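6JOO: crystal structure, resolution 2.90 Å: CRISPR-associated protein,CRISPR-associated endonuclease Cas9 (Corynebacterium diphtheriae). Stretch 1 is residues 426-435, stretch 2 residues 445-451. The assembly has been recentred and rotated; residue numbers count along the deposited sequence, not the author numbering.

Stretch 1, residues 426-435: DTLVRLTRRM
Stretch 2 (445-451) ARLQEFG

This is a small helix-to-helix contact, burying 446 Å² over both sides, in which two apolar pairs, L431 with F450 and M435 with A445, are joined by one arginine-glutamate salt bridge, R430 to E449.

Stretch 1 is helical throughout, from D426 to M435, as part of a longer helix, with phi near -70° and psi between about -26° and -46°. Its i to i+4 ladder includes R430 N to D426 O at 2.9 Å, R433 N to V429 O at 3.1 Å and R434 N to R430 O at 3.1 Å; the bond from M435 N to L431 O, at 2.6 Å, is weak. Stretch 2 continues a less regular, weakly bonded helix over about 445-450, where E449 N reaches R446 O at 3.5 Å in a weak bond. F450 flattens to phi/psi -112/-1, and G451 then leaves helical geometry at 60/37, a positive phi that glycine adopts readily because it lacks a CB.

The axes approach to 9.0 Å, and their N-to-C directions make an angle of 116°, so the helices cross steeply, neither parallel nor antiparallel. In register, the CA of M435 lies 5.4 Å from the CA of A445, and the CA of L431 lies 6.3 Å from the CA of R446. The later part of stretch 2 runs back past L431, R430 and T427.

The closest backbone approach suits A445, whose CB points toward stretch 1 and is small enough to let the chains come near. It meets CG of M435, a selenomethionine, at 3.7 Å; this is an apolar contact made by the unbranched, flexible part of that side chain. The CB of M435 points sideways, with chi1 -144° and chi2 132°, both between wells, and chi3 177° (t).

L431 is the hub of the larger apolar patch. Its CB points sideways, but chi1 -93°, between wells, and chi2 71° (p) bring its end nearer the other helix. There CD2 lies 3.6 Å from CB of R446, whose side chain is unmodelled beyond that atom, while CD1 lies 3.8 Å from CG of E449 and 3.4 Å from CZ of F450, so the forked leucine side chain fills the space among three residues. F450, with chi1 -54° (m) and chi2 -81°, also sends its end inward from a sideways CB. Its ring receives CG2 of T427 at its edge, 3.7 Å from CE1; T427 has chi1 45° (p).

The polar pairing uses two CB atoms that point toward the opposing stretch. R430 (chi1 -83°, m; chi2 162°, t; chi3 41°, p; chi4 73°) and E449 (chi1 -113°, off; chi2 -53°, m; chi3 149°) form a salt bridge, NH2 of R430 to OE2 of E449 at 2.3 Å. Opposite charges explain the pairing, but that separation is too short to be real, so the exact positions of both atoms are uncertain. On the same glutamate, OE1 lies 4.0 Å from CB of R434, whose side chain is unmodelled beyond that atom.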

ATOM      1  N   ASP A 426      19.962  12.048 -25.011  1.00131.05           N
ATOM      2  CA  ASP A 426      20.977  13.013 -25.427  1.00140.05           C
ATOM      3  C   ASP A 426      22.366  12.595 -24.957  1.00129.09           C
ATOM      4  O   ASP A 426      23.342  12.718 -25.704  1.00144.96           O
ATOM      5  CB  ASP A 426      20.623  14.408 -24.910  1.00153.88           C
ATOM      6  CG  ASP A 426      19.670  15.148 -25.833  1.00169.43           C
ATOM      7  OD1 ASP A 426      19.154  14.527 -26.786  1.00176.12           O
ATOM      8  OD2 ASP A 426      19.443  16.356 -25.611  1.00173.24           O
ATOM      9  N   THR A 427      22.475  12.089 -23.726  1.00107.75           N
ATOM     10  CA  THR A 427      23.756  11.561 -23.267  1.00103.52           C
ATOM     11  C   THR A 427      24.107  10.254 -23.968  1.00108.85           C
ATOM     12  O   THR A 427      25.291   9.925 -24.106  1.00110.26           O
ATOM     13  CB  THR A 427      23.737  11.358 -21.752  1.00 96.63           C
ATOM     14  OG1 THR A 427      22.507  10.735 -21.363  1.00101.40           O
ATOM     15  CG2 THR A 427      23.877  12.689 -21.030  1.00 94.64           C
ATOM     16  N   LEU A 428      23.100   9.494 -24.403  1.00117.07           N
ATOM     17  CA  LEU A 428      23.365   8.270 -25.152  1.00132.40           C
ATOM     18  C   LEU A 428      23.947   8.579 -26.525  1.00150.15           C
ATOM     19  O   LEU A 428      24.907   7.932 -26.956  1.00159.56           O
ATOM     20  CB  LEU A 428      22.084   7.446 -25.285  1.00132.13           C
ATOM     21  CG  LEU A 428      21.730   6.416 -24.207  1.00114.65           C
ATOM     22  CD1 LEU A 428      22.605   5.196 -24.311  1.00120.94           C
ATOM     23  CD2 LEU A 428      21.813   6.989 -22.817  1.00 89.40           C
ATOM     24  N   VAL A 429      23.385   9.573 -27.216  1.00140.38           N
ATOM     25  CA  VAL A 429      23.878   9.960 -28.536  1.00144.76           C
ATOM     26  C   VAL A 429      25.228  10.664 -28.428  1.00157.74           C
ATOM     27  O   VAL A 429      26.140  10.411 -29.225  1.00170.69           O
ATOM     28  CB  VAL A 429      22.832  10.838 -29.249  1.00141.80           C
ATOM     29  CG1 VAL A 429      23.502  11.810 -30.210  1.00157.77           C
ATOM     30  CG2 VAL A 429      21.826   9.967 -29.982  1.00131.62           C
ATOM     31  N   ARG A 430      25.379  11.551 -27.443  1.00146.04           N
ATOM     32  CA  ARG A 430      26.588  12.364 -27.360  1.00140.94           C
ATOM     33  C   ARG A 430      27.827  11.513 -27.110  1.00146.84           C
ATOM     34  O   ARG A 430      28.914  11.836 -27.603  1.00178.52           O
ATOM     35  CB  ARG A 430      26.426  13.424 -26.271  1.00135.43           C
ATOM     36  CG  ARG A 430      25.684  14.658 -26.752  1.00137.37           C
ATOM     37  CD  ARG A 430      25.134  15.500 -25.611  1.00140.99           C
ATOM     38  NE  ARG A 430      26.063  15.618 -24.489  1.00160.13           N
ATOM     39  CZ  ARG A 430      27.170  16.356 -24.502  1.00166.60           C
ATOM     40  NH1 ARG A 430      27.516  17.040 -25.589  1.00169.00           N
ATOM     41  NH2 ARG A 430      27.944  16.398 -23.427  1.00167.36           N
ATOM     42  N   LEU A 431      27.692  10.420 -26.358  1.00139.03           N
ATOM     43  CA  LEU A 431      28.875   9.623 -26.059  1.00146.75           C
ATOM     44  C   LEU A 431      29.274   8.728 -27.223  1.00172.19           C
ATOM     45  O   LEU A 431      30.464   8.456 -27.402  1.00183.25           O
ATOM     46  CB  LEU A 431      28.665   8.796 -24.790  1.00134.28           C
ATOM     47  CG  LEU A 431      29.162   9.472 -23.513  1.00126.27           C
ATOM     48  CD1 LEU A 431      28.265  10.640 -23.155  1.00137.85           C
ATOM     49  CD2 LEU A 431      29.281   8.472 -22.383  1.00113.35           C
ATOM     50  N   THR A 432      28.313   8.275 -28.032  1.00161.87           N
ATOM     51  CA  THR A 432      28.669   7.548 -29.247  1.00180.85           C
ATOM     52  C   THR A 432      29.411   8.446 -30.229  1.00192.64           C
ATOM     53  O   THR A 432      30.366   8.007 -30.881  1.00205.45           O
ATOM     54  CB  THR A 432      27.421   6.960 -29.901  1.00185.50           C
ATOM     55  OG1 THR A 432      26.265   7.689 -29.472  1.00189.57           O
ATOM     56  CG2 THR A 432      27.268   5.499 -29.526  1.00176.08           C
ATOM     57  N   ARG A 433      28.984   9.706 -30.347  1.00180.01           N
ATOM     58  CA  ARG A 433      29.689  10.659 -31.198  1.00175.44           C
ATOM     59  C   ARG A 433      31.122  10.855 -30.720  1.00171.20           C
ATOM     60  O   ARG A 433      32.065  10.841 -31.520  1.00189.16           O
ATOM     61  CB  ARG A 433      28.937  11.991 -31.226  1.00167.39           C
ATOM     62  N   ARG A 434      31.302  11.031 -29.409  1.00133.67           N
ATOM     63  CA  ARG A 434      32.649  11.098 -28.854  1.00127.92           C
ATOM     64  C   ARG A 434      33.343   9.740 -28.901  1.00127.74           C
ATOM     65  O   ARG A 434      34.576   9.682 -28.957  1.00125.84           O
ATOM     66  CB  ARG A 434      32.600  11.623 -27.419  1.00105.07           C
HETATM   67  N   MSE A 435      32.582   8.649 -28.889  1.00177.74           N
HETATM   68  CA  MSE A 435      33.165   7.315 -28.961  1.00187.63           C
HETATM   69  C   MSE A 435      33.756   7.062 -30.337  1.00205.38           C
HETATM   70  O   MSE A 435      34.808   6.436 -30.469  1.00208.05           O
HETATM   71  CB  MSE A 435      32.123   6.247 -28.638  1.00182.99           C
HETATM   72  CG  MSE A 435      32.666   5.065 -27.859  1.00189.20           C
HETATM   73 SE   MSE A 435      31.519   4.639 -26.342  1.00179.06          SE
HETATM   74  CE  MSE A 435      32.442   3.070 -25.672  1.00175.49           C
ATOM     75  N   ALA A 445      36.269   6.419 -23.093  1.00229.78           N
ATOM     76  CA  ALA A 445      35.479   7.180 -24.052  1.00229.92           C
ATOM     77  C   ALA A 445      34.482   8.083 -23.336  1.00223.81           C
ATOM     78  O   ALA A 445      34.142   9.165 -23.829  1.00227.02           O
ATOM     79  CB  ALA A 445      34.763   6.229 -25.009  1.00228.71           C
ATOM     80  N   ARG A 446      34.025   7.667 -22.155  1.00266.10           N
ATOM     81  CA  ARG A 446      32.964   8.388 -21.464  1.00261.73           C
ATOM     82  C   ARG A 446      33.475   9.595 -20.687  1.00263.88           C
ATOM     83  O   ARG A 446      32.718  10.549 -20.480  1.00262.71           O
ATOM     84  CB  ARG A 446      32.228   7.444 -20.513  1.00110.62           C
ATOM     85  N   LEU A 447      34.744   9.581 -20.269  1.00271.40           N
ATOM     86  CA  LEU A 447      35.227  10.557 -19.292  1.00269.11           C
ATOM     87  C   LEU A 447      35.137  11.984 -19.823  1.00273.36           C
ATOM     88  O   LEU A 447      34.565  12.866 -19.171  1.00273.36           O
ATOM     89  CB  LEU A 447      36.667  10.222 -18.897  1.00144.70           C
ATOM     90  CG  LEU A 447      37.247  10.765 -17.584  1.00144.10           C
ATOM     91  CD1 LEU A 447      38.483   9.969 -17.190  1.00143.45           C
ATOM     92  CD2 LEU A 447      37.582  12.259 -17.640  1.00145.63           C
ATOM     93  N   GLN A 448      35.697  12.227 -21.010  1.00323.27           N
ATOM     94  CA  GLN A 448      35.906  13.590 -21.486  1.00330.28           C
ATOM     95  C   GLN A 448      34.605  14.345 -21.724  1.00329.78           C
ATOM     96  O   GLN A 448      34.621  15.581 -21.760  1.00330.94           O
ATOM     97  CB  GLN A 448      36.729  13.574 -22.776  1.00199.85           C
ATOM     98  N   GLU A 449      33.482  13.640 -21.879  1.00288.35           N
ATOM     99  CA  GLU A 449      32.264  14.306 -22.325  1.00282.87           C
ATOM    100  C   GLU A 449      31.730  15.294 -21.297  1.00272.60           C
ATOM    101  O   GLU A 449      31.225  16.358 -21.669  1.00274.36           O
ATOM    102  CB  GLU A 449      31.185  13.277 -22.674  1.00133.45           C
ATOM    103  CG  GLU A 449      30.824  13.227 -24.166  1.00134.43           C
ATOM    104  CD  GLU A 449      30.450  14.594 -24.730  1.00134.88           C
ATOM    105  OE1 GLU A 449      30.697  14.854 -25.925  1.00135.90           O
ATOM    106  OE2 GLU A 449      29.913  15.427 -23.977  1.00134.22           O
ATOM    107  N   PHE A 450      31.839  14.976 -20.008  1.00305.92           N
ATOM    108  CA  PHE A 450      31.166  15.750 -18.975  1.00302.87           C
ATOM    109  C   PHE A 450      32.098  16.533 -18.063  1.00304.14           C
ATOM    110  O   PHE A 450      31.610  17.237 -17.171  1.00298.16           O
ATOM    111  CB  PHE A 450      30.288  14.830 -18.114  1.00159.90           C
ATOM    112  CG  PHE A 450      29.310  14.011 -18.909  1.00159.70           C
ATOM    113  CD1 PHE A 450      28.119  14.568 -19.343  1.00159.56           C
ATOM    114  CD2 PHE A 450      29.582  12.688 -19.227  1.00159.68           C
ATOM    115  CE1 PHE A 450      27.219  13.828 -20.076  1.00159.40           C
ATOM    116  CE2 PHE A 450      28.681  11.942 -19.959  1.00159.55           C
ATOM    117  CZ  PHE A 450      27.497  12.514 -20.383  1.00159.41           C
ATOM    118  N   GLY A 451      33.409  16.443 -18.257  1.00180.84           N
ATOM    119  CA  GLY A 451      34.317  17.042 -17.296  1.00180.30           C
ATOM    120  C   GLY A 451      34.146  16.460 -15.909  1.00173.74           C
ATOM    121  O   GLY A 451      34.255  17.186 -14.913  1.00173.08           O
TER